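Local atomic coordinates of sulfonate ABC transporter, periplasmic sulfonate-binding protein SsuA (PDB entry 3UIF), a protein that probably binds sulfonates or related sulfur compounds in the periplasm and hands them to an ABC transporter for uptake into the cell. Residues E280-A285 and Q303-H308; I81-A84 and T88-L91; Y288-A291 and T297-D300; F134-Q139 and V196-M201. One frame throughout, in Å; residues are numbered along the deposited sequence. Where two conformers were deposited one is given.

Interaction 1: E280-A285 and Q303-H308; sequences EHYRKA and QMLNPH
The helical turn that presents Y282 to L305 and M304 carries a salt bridge internal to the helix, R283 NH1 to E280 OE2 at 2.6 Å. One helical turn apart, the two charges pair side-on: R283 NE gives a second bond to E280 OE1 at 2.9 Å, so each carboxylate oxygen has its own nitrogen. OE1 lies nearly in the guanidinium plane but is itself met from above the carboxylate plane, whereas OE2 is approached on its syn side, also somewhat out of the plane. K284 CG lies over one face of the guanidinium, toward its rim. On the buried flank of the helix the meeting with the other segment is apolar: the Y282 ring takes L305 CD2 squarely over the centre of one face, 4.1 Å from the centroid and 9° off the ring normal, a CH-pi contact. L305 keeps CG beside its backbone N, with chi1 -49°, and this aims the CD2 branch at the ring. The selenomethionine M304 comes in at the edge instead, its methyl CE 4.4 Å from Y282 CE1. The fold is that of the type 2 periplasmic binding proteins, two alpha/beta lobes, and the contact seats helix 276-291 against the chain that leaves helix 301-304 and runs beside strand 89-94. L91 and W205, from two strands of one sheet, also pack on Y282. Beyond L305, N306 caps the start of helix 308-316: its OD1 accepts from H308 N at 3.1 Å, the donor standing above the carbonyl plane, while its ND2 is bonded to Q90 OE1.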
loop_
_atom_site.group_PDB
_atom_site.type_symbol
_atom_site.label_atom_id
_atom_site.label_comp_id
_atom_site.label_asym_id
_atom_site.label_seq_id
_atom_site.Cartn_x
_atom_site.Cartn_y
_atom_site.Cartn_z
ATOM N N GLU A 280 2.903 10.309 10.383
ATOM C CA GLU A 280 3.597 11.215 9.486
ATOM C C GLU A 280 3.310 10.937 7.984
ATOM O O GLU A 280 3.028 11.850 7.199
ATOM C CB GLU A 280 5.084 11.131 9.806
ATOM C CG GLU A 280 5.975 11.980 8.929
ATOM C CD GLU A 280 5.741 13.457 9.130
ATOM O OE1 GLU A 280 4.893 13.832 9.984
ATOM O OE2 GLU A 280 6.414 14.240 8.423
ATOM N N HIS A 281 3.375 9.671 7.596
ATOM C CA HIS A 281 2.983 9.273 6.259
ATOM C C HIS A 281 1.583 9.757 5.937
ATOM O O HIS A 281 1.341 10.270 4.849
ATOM C CB HIS A 281 3.098 7.756 6.105
ATOM C CG HIS A 281 2.515 7.235 4.820
ATOM N ND1 HIS A 281 3.179 7.300 3.641
ATOM C CD2 HIS A 281 1.267 6.670 4.540
ATOM C CE1 HIS A 281 2.402 6.779 2.659
ATOM N NE2 HIS A 281 1.234 6.399 3.211
ATOM N N TYR A 282 0.648 9.607 6.874
ATOM C CA TYR A 282 -0.739 10.033 6.643
ATOM C C TYR A 282 -0.946 11.552 6.573
ATOM O O TYR A 282 -1.639 12.044 5.674
ATOM C CB TYR A 282 -1.687 9.358 7.629
ATOM C CG TYR A 282 -2.058 7.991 7.129
ATOM C CD1 TYR A 282 -3.160 7.824 6.285
ATOM C CD2 TYR A 282 -1.290 6.864 7.460
ATOM C CE1 TYR A 282 -3.497 6.575 5.797
ATOM C CE2 TYR A 282 -1.619 5.610 6.968
ATOM C CZ TYR A 282 -2.721 5.474 6.132
ATOM O OH TYR A 282 -3.082 4.249 5.626
ATOM N N ARG A 283 -0.327 12.275 7.499
ATOM C CA ARG A 283 -0.206 13.721 7.408
ATOM C C ARG A 283 0.376 14.129 6.040
ATOM O O ARG A 283 -0.162 15.004 5.365
ATOM C CB ARG A 283 0.662 14.276 8.558
ATOM C CG ARG A 283 0.904 15.783 8.454
ATOM C CD ARG A 283 1.927 16.352 9.455
ATOM N NE ARG A 283 3.342 16.118 9.092
ATOM C CZ ARG A 283 4.030 16.809 8.177
ATOM N NH1 ARG A 283 5.307 16.519 7.948
ATOM N NH2 ARG A 283 3.453 17.792 7.486
ATOM N N LYS A 284 1.466 13.488 5.627
ATOM C CA LYS A 284 2.121 13.863 4.377
ATOM C C LYS A 284 1.233 13.555 3.171
ATOM O O LYS A 284 1.053 14.406 2.283
ATOM C CB LYS A 284 3.468 13.168 4.248
ATOM C CG LYS A 284 4.588 13.858 4.992
ATOM C CD LYS A 284 5.911 13.165 4.716
ATOM C CE LYS A 284 7.089 13.978 5.238
ATOM N NZ LYS A 284 8.380 13.454 4.692
ATOM N N ALA A 285 0.669 12.344 3.169
ATOM C CA ALA A 285 -0.185 11.874 2.097
ATOM C C ALA A 285 -1.432 12.729 1.916
ATOM O O ALA A 285 -1.857 12.960 0.787
ATOM C CB ALA A 285 -0.564 10.415 2.306
ATOM N N GLN A 303 -9.354 11.665 12.823
ATOM C CA GLN A 303 -10.647 10.964 12.743
ATOM C C GLN A 303 -10.645 9.724 11.808
ATOM O O GLN A 303 -11.544 8.880 11.850
ATOM C CB GLN A 303 -11.725 11.964 12.302
ATOM C CG GLN A 303 -13.171 11.522 12.516
ATOM C CD GLN A 303 -14.187 12.534 11.964
ATOM O OE1 GLN A 303 -15.139 12.153 11.274
ATOM N NE2 GLN A 303 -13.982 13.827 12.251
HETATM N N MSE A 304 -9.623 9.630 10.970
HETATM C CA MSE A 304 -9.488 8.569 9.984
HETATM C C MSE A 304 -8.640 7.428 10.507
HETATM O O MSE A 304 -8.681 6.329 9.965
HETATM C CB MSE A 304 -8.845 9.343 8.853
HETATM C CG MSE A 304 -8.305 8.500 7.723
HETATM SE SE MSE A 304 -7.653 9.798 6.388
HETATM C CE MSE A 304 -7.370 8.419 5.038
ATOM N N LEU A 305 -7.875 7.659 11.568
ATOM C CA LEU A 305 -7.094 6.585 12.169
ATOM C C LEU A 305 -7.640 6.142 13.521
ATOM O O LEU A 305 -7.733 6.946 14.451
ATOM C CB LEU A 305 -5.643 7.014 12.346
ATOM C CG LEU A 305 -4.880 7.651 11.190
ATOM C CD1 LEU A 305 -3.557 8.167 11.735
ATOM C CD2 LEU A 305 -4.696 6.685 10.027
ATOM N N ASN A 306 -7.987 4.863 13.632
ATOM C CA ASN A 306 -8.456 4.296 14.886
ATOM C C ASN A 306 -7.575 3.141 15.380
ATOM O O ASN A 306 -7.729 2.013 14.918
ATOM C CB ASN A 306 -9.908 3.848 14.738
ATOM C CG ASN A 306 -10.549 3.479 16.064
ATOM O OD1 ASN A 306 -9.893 3.419 17.104
ATOM N ND2 ASN A 306 -11.839 3.224 16.027
ATOM N N PRO A 307 -6.658 3.417 16.332
ATOM C CA PRO A 307 -5.741 2.397 16.865
ATOM C C PRO A 307 -6.334 1.450 17.921
ATOM O O PRO A 307 -5.628 0.561 18.404
ATOM C CB PRO A 307 -4.615 3.236 17.495
ATOM C CG PRO A 307 -5.303 4.484 17.930
ATOM C CD PRO A 307 -6.402 4.745 16.927
ATOM N N HIS A 308 -7.603 1.627 18.275
ATOM C CA HIS A 308 -8.196 0.861 19.384
ATOM C C HIS A 308 -8.257 -0.639 19.175
ATOM O O HIS A 308 -8.082 -1.402 20.127
ATOM C CB HIS A 308 -9.575 1.426 19.784
ATOM C CG HIS A 308 -10.370 0.520 20.707
ATOM N ND1 HIS A 308 -10.021 0.302 22.000
ATOM C CD2 HIS A 308 -11.527 -0.249 20.476
ATOM C CE1 HIS A 308 -10.916 -0.552 22.572
ATOM N NE2 HIS A 308 -11.834 -0.888 21.637
#

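Interaction 2: I81-A84 and T88-L91; sequences ILNA and TVQL
N83 lays its carboxamide alongside the backbone of T88 and V89, while L82, one residue earlier, crosses the T88 side chain at about a right angle. The two residues close the tight connection between helix 77-85 and strand 89-94, a helix-to-strand turn in one lobe of the two-lobed type 2 periplasmic binding protein fold. With CG beside its backbone N and anti to the carbonyl carbon (chi1 -74°), N83 carries its amide to the start of the strand. Its OD1 takes two backbone donors, T88 N at 3.0 Å and V89 N at 3.1 Å. The second uses a lone pair in the carbonyl plane; the first arrives tilted from that plane and makes the straighter bond, 160° at the hydrogen. N83 ND2 in turn gives to V89 O at 3.1 Å, from above the plane of that carbonyl. Bonds at both ends fix the amide against a flip, which would set its NH2 group against two backbone N-H groups, and they satisfy a buried polar side chain. L82 supplies the apolar part of the contact. Its CD2 branch lies 4.1 Å from T88 CG2 and reaches toward V89, and F64 of helix 56-65 packs on both L82 and V89. The hydroxyl of T88 is engaged within the turn, OG1 bonding to K86 O. Farther along, V89 also rests on W205 of the neighbouring antiparallel strand. Beside the amide, V89 CB sits 4.0 Å from N83 OD1.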
loop_
_atom_site.group_PDB
_atom_site.type_symbol
_atom_site.label_atom_id
_atom_site.label_comp_id
_atom_site.label_asym_id
_atom_site.label_seq_id
_atom_site.Cartn_x
_atom_site.Cartn_y
_atom_site.Cartn_z
ATOM N N ILE A 81 -9.089 10.183 -0.522
ATOM C CA ILE A 81 -9.929 10.933 -1.476
ATOM C C ILE A 81 -11.413 10.908 -1.090
ATOM O O ILE A 81 -12.099 11.917 -1.196
ATOM C CB ILE A 81 -9.703 10.453 -2.934
ATOM C CG1 ILE A 81 -8.269 10.782 -3.372
ATOM C CG2 ILE A 81 -10.732 11.033 -3.899
ATOM C CD1 ILE A 81 -7.731 9.867 -4.453
ATOM N N LEU A 82 -11.885 9.755 -0.631
ATOM C CA LEU A 82 -13.243 9.603 -0.116
ATOM C C LEU A 82 -13.499 10.497 1.107
ATOM O O LEU A 82 -14.470 11.267 1.145
ATOM C CB LEU A 82 -13.501 8.126 0.224
ATOM C CG LEU A 82 -14.849 7.721 0.819
ATOM C CD1 LEU A 82 -16.004 8.183 -0.064
ATOM C CD2 LEU A 82 -14.904 6.222 1.070
ATOM N N ASN A 83 -12.611 10.389 2.093
ATOM C CA ASN A 83 -12.720 11.120 3.350
ATOM C C ASN A 83 -12.660 12.630 3.218
ATOM O O ASN A 83 -13.247 13.352 4.022
ATOM C CB ASN A 83 -11.670 10.635 4.337
ATOM C CG ASN A 83 -12.010 9.285 4.917
ATOM O OD1 ASN A 83 -13.172 8.890 4.945
ATOM N ND2 ASN A 83 -11.000 8.564 5.380
ATOM N N ALA A 84 -11.951 13.116 2.208
ATOM C CA ALA A 84 -11.916 14.549 1.944
ATOM C C ALA A 84 -13.324 15.044 1.605
ATOM O O ALA A 84 -13.788 16.032 2.172
ATOM C CB ALA A 84 -10.930 14.860 0.834
ATOM N N THR A 88 -15.918 9.163 6.087
ATOM C CA THR A 88 -16.729 7.978 5.792
ATOM C C THR A 88 -16.119 6.699 6.355
ATOM O O THR A 88 -16.835 5.775 6.736
ATOM C CB THR A 88 -16.977 7.821 4.266
ATOM O OG1 THR A 88 -17.627 8.997 3.743
ATOM C CG2 THR A 88 -17.827 6.577 3.961
ATOM N N VAL A 89 -14.794 6.678 6.433
ATOM C CA VAL A 89 -14.033 5.442 6.577
ATOM C C VAL A 89 -12.805 5.630 7.485
ATOM O O VAL A 89 -12.225 6.719 7.530
ATOM C CB VAL A 89 -13.713 4.910 5.156
ATOM C CG1 VAL A 89 -12.242 4.608 4.934
ATOM C CG2 VAL A 89 -14.606 3.733 4.815
ATOM N N GLN A 90 -12.448 4.571 8.212
ATOM C CA GLN A 90 -11.390 4.557 9.241
ATOM C C GLN A 90 -10.395 3.448 8.966
ATOM O O GLN A 90 -10.798 2.351 8.563
ATOM C CB GLN A 90 -11.979 4.136 10.573
ATOM C CG GLN A 90 -12.288 5.189 11.577
ATOM C CD GLN A 90 -13.289 4.636 12.577
ATOM O OE1 GLN A 90 -12.931 3.878 13.479
ATOM N NE2 GLN A 90 -14.568 5.001 12.408
ATOM N N LEU A 91 -9.119 3.689 9.257
ATOM C CA LEU A 91 -8.127 2.617 9.237
ATOM C C LEU A 91 -8.173 1.861 10.576
ATOM O O LEU A 91 -7.831 2.435 11.625
ATOM C CB LEU A 91 -6.722 3.169 8.968
ATOM C CG LEU A 91 -5.583 2.145 8.896
ATOM C CD1 LEU A 91 -5.748 1.201 7.708
ATOM C CD2 LEU A 91 -4.256 2.875 8.805
#

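Interaction 3: Y288-A291 and T297-D300; sequences YAQA and TQAD
With chi1 at -173°, Q290 sends CG away from its own backbone N and on in an extended chain toward the loop, while Q298, at chi1 -81°, holds CG beside its backbone N and crosses it. The two glutamines meet on the surface of the loop that joins the last turn of helix 276-291 to the short helix 301-304. Their side chains cross nearly at right angles, and the two amide planes are likewise perpendicular. Q298 NE2 donates to Q290 OE1 at 3.0 Å, a fairly straight bond of 162°. The acceptor lies in the plane of the Q298 amide, but the donor stands above the Q290 carbonyl plane and uses no lone-pair direction. Beside this bond, Q298 CG rests against Q290 CD at 3.6 Å and Q290 CB at 3.8 Å. The other end of the Q290 amide is also held, NE2 bonding to R296 O just before the loop segment, so one side chain spans the loop from R296 to Q298, either side of T297. With an alanine here, Q298 NE2 and R296 O would probably both lose their mate, and the Q298 amide would be freer to turn. Within the loop, T295 OG1 bonds to T297 O, and A289, on the inner side of the helix, packs on I80 of helix 77-85. Against the backbone of T297, Q290 NE2 lies 3.9 Å from CA.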
loop_
_atom_site.group_PDB
_atom_site.type_symbol
_atom_site.label_atom_id
_atom_site.label_comp_id
_atom_site.label_asym_id
_atom_site.label_seq_id
_atom_site.Cartn_x
_atom_site.Cartn_y
_atom_site.Cartn_z
ATOM N N TYR A 288 -0.356 15.987 0.181
ATOM C CA TYR A 288 -0.031 15.742 -1.225
ATOM C C TYR A 288 -1.278 15.511 -2.073
ATOM O O TYR A 288 -1.332 15.906 -3.238
ATOM C CB TYR A 288 0.927 14.552 -1.358
ATOM C CG TYR A 288 0.750 13.741 -2.631
ATOM C CD1 TYR A 288 -0.118 12.638 -2.668
ATOM C CD2 TYR A 288 1.440 14.076 -3.798
ATOM C CE1 TYR A 288 -0.296 11.895 -3.829
ATOM C CE2 TYR A 288 1.274 13.339 -4.960
ATOM C CZ TYR A 288 0.405 12.253 -4.974
ATOM O OH TYR A 288 0.236 11.514 -6.123
ATOM N N ALA A 289 -2.268 14.831 -1.496
ATOM C CA ALA A 289 -3.521 14.573 -2.210
ATOM C C ALA A 289 -4.202 15.882 -2.627
ATOM O O ALA A 289 -4.729 16.000 -3.737
ATOM C CB ALA A 289 -4.454 13.739 -1.361
ATOM N N GLN A 290 -4.175 16.873 -1.742
ATOM C CA GLN A 290 -4.756 18.159 -2.045
ATOM C C GLN A 290 -3.913 18.958 -3.047
ATOM O O GLN A 290 -4.457 19.533 -3.997
ATOM C CB GLN A 290 -4.964 18.955 -0.761
ATOM C CG GLN A 290 -5.722 20.256 -0.978
ATOM C CD GLN A 290 -5.683 21.142 0.240
ATOM O OE1 GLN A 290 -4.637 21.268 0.879
ATOM N NE2 GLN A 290 -6.820 21.756 0.581
ATOM N N ALA A 291 -2.597 18.996 -2.833
ATOM C CA ALA A 291 -1.691 19.766 -3.696
ATOM C C ALA A 291 -1.686 19.265 -5.149
ATOM O O ALA A 291 -1.709 20.074 -6.081
ATOM C CB ALA A 291 -0.280 19.797 -3.117
ATOM N N THR A 297 -10.123 19.515 -0.689
ATOM C CA THR A 297 -10.062 19.596 0.773
ATOM C C THR A 297 -8.992 18.652 1.358
ATOM O O THR A 297 -8.465 17.780 0.657
ATOM C CB THR A 297 -11.492 19.316 1.326
ATOM O OG1 THR A 297 -12.238 20.536 1.302
ATOM C CG2 THR A 297 -11.529 18.727 2.754
ATOM N N GLN A 298 -8.646 18.857 2.628
ATOM C CA GLN A 298 -7.797 17.912 3.361
ATOM C C GLN A 298 -8.577 17.150 4.433
ATOM O O GLN A 298 -9.181 17.742 5.308
ATOM C CB GLN A 298 -6.608 18.622 3.993
ATOM C CG GLN A 298 -5.447 18.880 3.046
ATOM C CD GLN A 298 -4.143 19.135 3.795
ATOM O OE1 GLN A 298 -3.814 18.431 4.748
ATOM N NE2 GLN A 298 -3.397 20.144 3.363
ATOM N N ALA A 299 -8.558 15.824 4.350
ATOM C CA ALA A 299 -9.208 14.976 5.343
ATOM C C ALA A 299 -8.563 15.158 6.708
ATOM O O ALA A 299 -7.349 15.297 6.803
ATOM C CB ALA A 299 -9.118 13.517 4.917
ATOM N N ASP A 300 -9.382 15.169 7.757
ATOM C CA ASP A 300 -8.911 15.147 9.139
ATOM C C ASP A 300 -8.211 13.799 9.390
ATOM O O ASP A 300 -8.847 12.741 9.368
ATOM C CB ASP A 300 -10.111 15.358 10.073
ATOM C CG ASP A 300 -9.735 15.396 11.558
ATOM O OD1 ASP A 300 -8.541 15.281 11.919
ATOM O OD2 ASP A 300 -10.659 15.548 12.387
#

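Interaction 4: F134-Q139 and V196-M201; sequences FSNLLQ and VDWKLM
A CH-pi contact joins N136 and W198: N136 CB sits over the centre of the six-membered ring, 3.5 Å from its centroid and only 4° off the normal. N136 keeps CG beside its backbone N (chi1 -71°), which carries the OD1 end of the amide over the five-membered ring, while ND2 turns away from the indole. The polar part is contact without a hydrogen bond. N136 OD1 lies over the same face, 3.5 Å from W198 CD1, with the amide plane turned steeply, 72°, against the ring. Apolar and backbone contacts complete the fit at the far end of the indole, where L137 CB is 4.0 Å from W198 CZ3 and W198 CH2 reaches the N136 carbonyl. A leucine in place of W198 would probably leave N136 CB and OD1 without their flat support and open a gap beside L137. The segment 196-201 lies on the passage from strand 185-190 to strand 202-207, which belong to different sheets, and so runs between the two lobes of the type 2 binding-protein fold. W198 thus lies against helix 130-140, with W189 of strand 185-190 and K284 of helix 276-291 also packing on it.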
loop_
_atom_site.group_PDB
_atom_site.type_symbol
_atom_site.label_atom_id
_atom_site.label_comp_id
_atom_site.label_asym_id
_atom_site.label_seq_id
_atom_site.Cartn_x
_atom_site.Cartn_y
_atom_site.Cartn_z
ATOM N N PHE A 134 8.179 10.452 -4.799
ATOM C CA PHE A 134 8.933 11.229 -5.754
ATOM C C PHE A 134 9.038 12.675 -5.265
ATOM O O PHE A 134 10.134 13.265 -5.230
ATOM C CB PHE A 134 8.287 11.152 -7.133
ATOM C CG PHE A 134 9.065 11.872 -8.206
ATOM C CD1 PHE A 134 10.263 11.342 -8.698
ATOM C CD2 PHE A 134 8.602 13.079 -8.728
ATOM C CE1 PHE A 134 10.969 11.989 -9.693
ATOM C CE2 PHE A 134 9.313 13.735 -9.726
ATOM C CZ PHE A 134 10.497 13.190 -10.207
ATOM N N SER A 135 7.894 13.223 -4.864
ATOM C CA SER A 135 7.826 14.566 -4.320
ATOM C C SER A 135 8.743 14.745 -3.095
ATOM O O SER A 135 9.493 15.727 -3.017
ATOM C CB SER A 135 6.381 14.929 -3.996
ATOM O OG SER A 135 6.348 16.146 -3.288
ATOM N N ASN A 136 8.688 13.787 -2.165
ATOM C CA ASN A 136 9.593 13.744 -1.024
ATOM C C ASN A 136 11.062 13.816 -1.416
ATOM O O ASN A 136 11.833 14.621 -0.886
ATOM C CB ASN A 136 9.394 12.441 -0.255
ATOM C CG ASN A 136 8.079 12.386 0.486
ATOM O OD1 ASN A 136 7.849 11.465 1.250
ATOM N ND2 ASN A 136 7.204 13.356 0.248
ATOM N N LEU A 137 11.444 12.935 -2.332
ATOM C CA LEU A 137 12.802 12.872 -2.823
ATOM C C LEU A 137 13.216 14.217 -3.395
ATOM O O LEU A 137 14.322 14.696 -3.109
ATOM C CB LEU A 137 12.938 11.752 -3.855
ATOM C CG LEU A 137 14.200 11.673 -4.717
ATOM C CD1 LEU A 137 15.456 11.501 -3.864
ATOM C CD2 LEU A 137 14.047 10.539 -5.723
ATOM N N LEU A 138 12.332 14.839 -4.178
ATOM C CA LEU A 138 12.624 16.168 -4.730
ATOM C C LEU A 138 12.844 17.180 -3.621
ATOM O O LEU A 138 13.836 17.909 -3.626
ATOM C CB LEU A 138 11.518 16.644 -5.675
ATOM C CG LEU A 138 11.245 15.814 -6.934
ATOM C CD1 LEU A 138 10.349 16.588 -7.884
ATOM C CD2 LEU A 138 12.529 15.393 -7.627
ATOM N N GLN A 139 11.928 17.200 -2.659
ATOM C CA GLN A 139 12.019 18.085 -1.505
ATOM C C GLN A 139 13.338 17.871 -0.774
ATOM O O GLN A 139 14.025 18.828 -0.433
ATOM C CB GLN A 139 10.866 17.806 -0.558
ATOM C CG GLN A 139 10.205 19.041 0.024
ATOM C CD GLN A 139 8.721 18.806 0.282
ATOM O OE1 GLN A 139 7.923 19.751 0.336
ATOM N NE2 GLN A 139 8.339 17.534 0.414
ATOM N N VAL A 196 10.962 5.481 6.708
ATOM C CA VAL A 196 9.879 4.505 6.626
ATOM C C VAL A 196 8.578 5.064 6.027
ATOM O O VAL A 196 7.887 4.350 5.318
ATOM C CB VAL A 196 9.604 3.863 8.009
ATOM C CG1 VAL A 196 8.416 2.916 7.941
ATOM C CG2 VAL A 196 10.839 3.118 8.498
ATOM N N ASP A 197 8.255 6.328 6.312
ATOM C CA ASP A 197 7.019 6.960 5.818
ATOM C C ASP A 197 6.944 7.241 4.306
ATOM O O ASP A 197 5.875 7.545 3.800
ATOM C CB ASP A 197 6.693 8.242 6.601
ATOM C CG ASP A 197 7.835 9.216 6.628
ATOM O OD1 ASP A 197 7.714 10.342 6.081
ATOM O OD2 ASP A 197 8.879 8.847 7.203
ATOM N N TRP A 198 8.065 7.140 3.599
ATOM C CA TRP A 198 8.068 7.320 2.143
ATOM C C TRP A 198 7.553 6.109 1.424
ATOM O O TRP A 198 7.271 6.160 0.226
ATOM C CB TRP A 198 9.461 7.614 1.635
ATOM C CG TRP A 198 10.074 8.890 2.146
ATOM C CD1 TRP A 198 9.851 9.524 3.364
ATOM C CD2 TRP A 198 11.091 9.703 1.475
ATOM N NE1 TRP A 198 10.624 10.649 3.477
ATOM C CE2 TRP A 198 11.394 10.812 2.383
ATOM C CE3 TRP A 198 11.754 9.631 0.247
ATOM C CZ2 TRP A 198 12.313 11.787 2.061
ATOM C CZ3 TRP A 198 12.694 10.624 -0.057
ATOM C CH2 TRP A 198 12.961 11.673 0.829
ATOM N N LYS A 199 7.439 5.003 2.145
ATOM C CA LYS A 199 6.918 3.773 1.601
ATOM C C LYS A 199 5.400 3.834 1.523
ATOM O O LYS A 199 4.765 4.574 2.276
ATOM C CB LYS A 199 7.337 2.619 2.493
ATOM C CG LYS A 199 8.694 2.030 2.163
ATOM C CD LYS A 199 9.264 1.356 3.406
ATOM C CE LYS A 199 10.711 0.950 3.205
ATOM N NZ LYS A 199 10.684 -0.506 2.958
ATOM N N LEU A 200 4.827 3.048 0.622
ATOM C CA LEU A 200 3.360 2.975 0.470
ATOM C C LEU A 200 2.680 2.203 1.616
ATOM O O LEU A 200 3.220 1.219 2.148
ATOM C CB LEU A 200 2.981 2.374 -0.895
ATOM C CG LEU A 200 3.004 3.352 -2.078
ATOM C CD1 LEU A 200 4.072 4.430 -1.918
ATOM C CD2 LEU A 200 3.175 2.644 -3.401
HETATM N N MSE A 201 1.495 2.670 1.994
HETATM C CA MSE A 201 0.770 2.103 3.139
HETATM C C MSE A 201 -0.681 1.756 2.805
HETATM O O MSE A 201 -1.064 1.693 1.633
HETATM C CB MSE A 201 0.895 3.079 4.305
HETATM C CG MSE A 201 2.358 3.266 4.702
HETATM SE SE MSE A 201 2.476 3.880 6.573
HETATM C CE MSE A 201 4.429 4.085 6.738
#

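From the N terminus, interaction 2 comes first, closing a loop of three residues between helix 77-85 and strand 89-94. Interaction 4 follows in series and closes 56 residues, bringing the passage between the sheets back to helix 130-140. Interaction 1 then closes 17 residues, the end of helix 276-291 and the loop that follows it into helix 301-304, with interaction 3 nested inside that loop; none of the four cross. Helix 276-291 serves both of the last two. It also links interactions 1 and 4, through H281 ND1 to D197 O at 2.7 Å. M304 O meets L91 N at 2.8 Å, joining interactions 1 and 2, and A299 packs on N83 between interactions 2 and 3.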